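Local coordinates for PA3566 protein (Pseudomonas aeruginosa, PDB 1X7V), which is of unknown function but adopts the ferredoxin-like fold of the antibiotic biosynthesis monooxygenase family and may therefore have oxidoreductase activity, at residues 65-68 with 69-72. Residues are numbered along the deposited sequence; the frame is centred on the assembly and turned at random.
Sequences AALE and RHQN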
ATOM      1  N   ALA A  65      -6.920  14.300   3.712  1.00 74.64           N
ATOM      2  CA  ALA A  65      -6.134  15.176   2.843  1.00 75.18           C
ATOM      3  C   ALA A  65      -4.727  14.622   2.665  1.00 75.19           C
ATOM      4  O   ALA A  65      -4.176  14.684   1.565  1.00 74.33           O
ATOM      5  CB  ALA A  65      -6.075  16.543   3.371  1.00 75.80           C
ATOM      6  N   ALA A  66      -4.173  14.055   3.733  1.00 75.17           N
ATOM      7  CA  ALA A  66      -2.848  13.424   3.637  1.00 75.68           C
ATOM      8  C   ALA A  66      -2.877  12.218   2.717  1.00 75.73           C
ATOM      9  O   ALA A  66      -2.016  12.078   1.838  1.00 74.94           O
ATOM     10  CB  ALA A  66      -2.310  13.075   5.013  1.00 74.51           C
ATOM     11  N   LEU A  67      -3.896  11.372   2.854  1.00 76.57           N
ATOM     12  CA  LEU A  67      -4.073  10.237   1.935  1.00 76.88           C
ATOM     13  C   LEU A  67      -4.266  10.688   0.486  1.00 76.96           C
ATOM     14  O   LEU A  67      -3.720  10.086  -0.446  1.00 76.53           O
ATOM     15  CB  LEU A  67      -5.253   9.369   2.372  1.00 77.85           C
ATOM     16  CG  LEU A  67      -5.684   8.208   1.467  1.00 78.16           C
ATOM     17  CD1 LEU A  67      -4.486   7.356   1.157  1.00 81.03           C
ATOM     18  CD2 LEU A  67      -6.825   7.379   2.063  1.00 78.11           C
ATOM     19  N   GLU A  68      -5.057  11.723   0.292  1.00 77.26           N
ATOM     20  CA  GLU A  68      -5.311  12.274  -1.052  1.00 77.36           C
ATOM     21  C   GLU A  68      -4.021  12.786  -1.703  1.00 76.49           C
ATOM     22  O   GLU A  68      -3.707  12.466  -2.834  1.00 74.88           O
ATOM     23  CB  GLU A  68      -6.416  13.333  -0.982  1.00 79.06           C
ATOM     24  CG  GLU A  68      -7.881  12.835  -1.405  1.00 84.02           C
ATOM     25  CD  GLU A  68      -8.680  11.810  -0.493  1.00 90.59           C
ATOM     26  OE1 GLU A  68      -9.876  12.114  -0.223  1.00 95.91           O
ATOM     27  OE2 GLU A  68      -8.205  10.687  -0.123  1.00 92.53           O
ATOM     28  N   ARG A  69      -3.218  13.506  -0.942  1.00 76.32           N
ATOM     29  CA  ARG A  69      -1.887  13.907  -1.414  1.00 77.02           C
ATOM     30  C   ARG A  69      -0.974  12.696  -1.786  1.00 74.79           C
ATOM     31  O   ARG A  69      -0.281  12.690  -2.797  1.00 72.94           O
ATOM     32  CB  ARG A  69      -1.241  14.757  -0.327  1.00 77.37           C
ATOM     33  CG  ARG A  69      -1.842  16.114  -0.102  1.00 81.82           C
ATOM     34  CD  ARG A  69      -0.870  17.008   0.685  1.00 83.23           C
ATOM     35  NE  ARG A  69      -0.509  16.422   1.975  1.00 87.89           N
ATOM     36  CZ  ARG A  69      -1.203  16.595   3.100  1.00 90.06           C
ATOM     37  NH1 ARG A  69      -2.320  17.328   3.097  1.00 90.24           N
ATOM     38  NH2 ARG A  69      -0.798  15.997   4.233  1.00 90.60           N
ATOM     39  N   HIS A  70      -0.953  11.670  -0.958  1.00 74.84           N
ATOM     40  CA  HIS A  70      -0.217  10.449  -1.278  1.00 75.68           C
ATOM     41  C   HIS A  70      -0.483   9.913  -2.694  1.00 75.59           C
ATOM     42  O   HIS A  70       0.445   9.530  -3.417  1.00 73.98           O
ATOM     43  CB  HIS A  70      -0.508   9.398  -0.204  1.00 75.31           C
ATOM     44  CG  HIS A  70       0.022   8.028  -0.498  1.00 75.71           C
ATOM     45  ND1 HIS A  70       1.370   7.742  -0.603  1.00 74.39           N
ATOM     46  CD2 HIS A  70      -0.629   6.852  -0.673  1.00 77.66           C
ATOM     47  CE1 HIS A  70       1.519   6.447  -0.831  1.00 75.11           C
ATOM     48  NE2 HIS A  70       0.320   5.888  -0.897  1.00 76.07           N
ATOM     49  N   GLN A  71      -1.727   9.978  -3.137  1.00 77.56           N
ATOM     50  CA  GLN A  71      -2.066   9.432  -4.467  1.00 78.25           C
ATOM     51  C   GLN A  71      -1.703  10.303  -5.656  1.00 78.99           C
ATOM     52  O   GLN A  71      -1.781   9.869  -6.845  1.00 79.00           O
ATOM     53  CB  GLN A  71      -3.535   9.127  -4.524  1.00 80.34           C
ATOM     54  CG  GLN A  71      -3.912   8.079  -3.548  1.00 80.50           C
ATOM     55  CD  GLN A  71      -5.362   7.920  -3.537  1.00 85.83           C
ATOM     56  OE1 GLN A  71      -5.929   7.356  -4.518  1.00 81.82           O
ATOM     57  NE2 GLN A  71      -6.025   8.423  -2.470  1.00 83.87           N
ATOM     58  N   ASN A  72      -1.301  11.532  -5.361  1.00 77.25           N
ATOM     59  CA  ASN A  72      -0.824  12.403  -6.394  1.00 78.23           C
ATOM     60  C   ASN A  72       0.678  12.413  -6.497  1.00 77.72           C
ATOM     61  O   ASN A  72       1.212  13.104  -7.325  1.00 78.19           O
ATOM     62  CB  ASN A  72      -1.402  13.775  -6.171  1.00 78.52           C
ATOM     63  CG  ASN A  72      -2.893  13.786  -6.450  1.00 80.87           C
ATOM     64  OD1 ASN A  72      -3.310  14.230  -7.508  1.00 85.64           O
ATOM     65  ND2 ASN A  72      -3.684  13.186  -5.567  1.00 84.28           N
TER
HETATM   66  O   HOH W   1       0.609  13.474   2.285  1.00 30.36           O
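Arg69 folds back along the outside of helix 64-71 and lays one face of its guanidinium over O of Ala65 and CA of Ala66, both near the rim of the group. A bend at chi3 (-58°) turns it toward the preceding turn, where NH2 lies 3.3 Å from CA of Ala66. Small alanines suit this path, since their short methyls let the flat group lie close to the backbone, that of Ala66 against NH2. In this turn the backbone bonds are regular: N of Arg69 donates to O of Ala65 at 2.9 Å, and N of His70 to O of Ala66 at 3.0 Å. A water donates a hydrogen bond to O of Ala66 and accepts a weak one from NE of Arg69.

On the packed side Leu67 faces the sheet, meeting Leu7, Leu9 and Trp61, while His70 is buried among Trp61, Tyr43 and Phe76, its ND1 hydrogen-bonded to OE2 of Glu37. The solvent side is looser: the Glu68 carboxylate and Gln71 amide lie side by side, their planes 89° apart, with OE2 of Glu68 still 3.9 Å from NE2 of Gln71.

Backbone bonds to the next two carbonyls are weaker. O of Leu67 receives only weak bonds from N and NE2 of Gln71, the latter at 3.5 Å. O of Glu68 takes a weak bond from N of Gln71 and a shorter one, 2.8 Å, from ND2 of Asn72, with the oxygen near the amide plane. Amide side chains suit this turn because they can supply N-H groups to backbone carbonyls; the chemistry thus implies carbonyls satisfied partly by side chains, with Arg69, Glu68 and Asn72 on the exposed side.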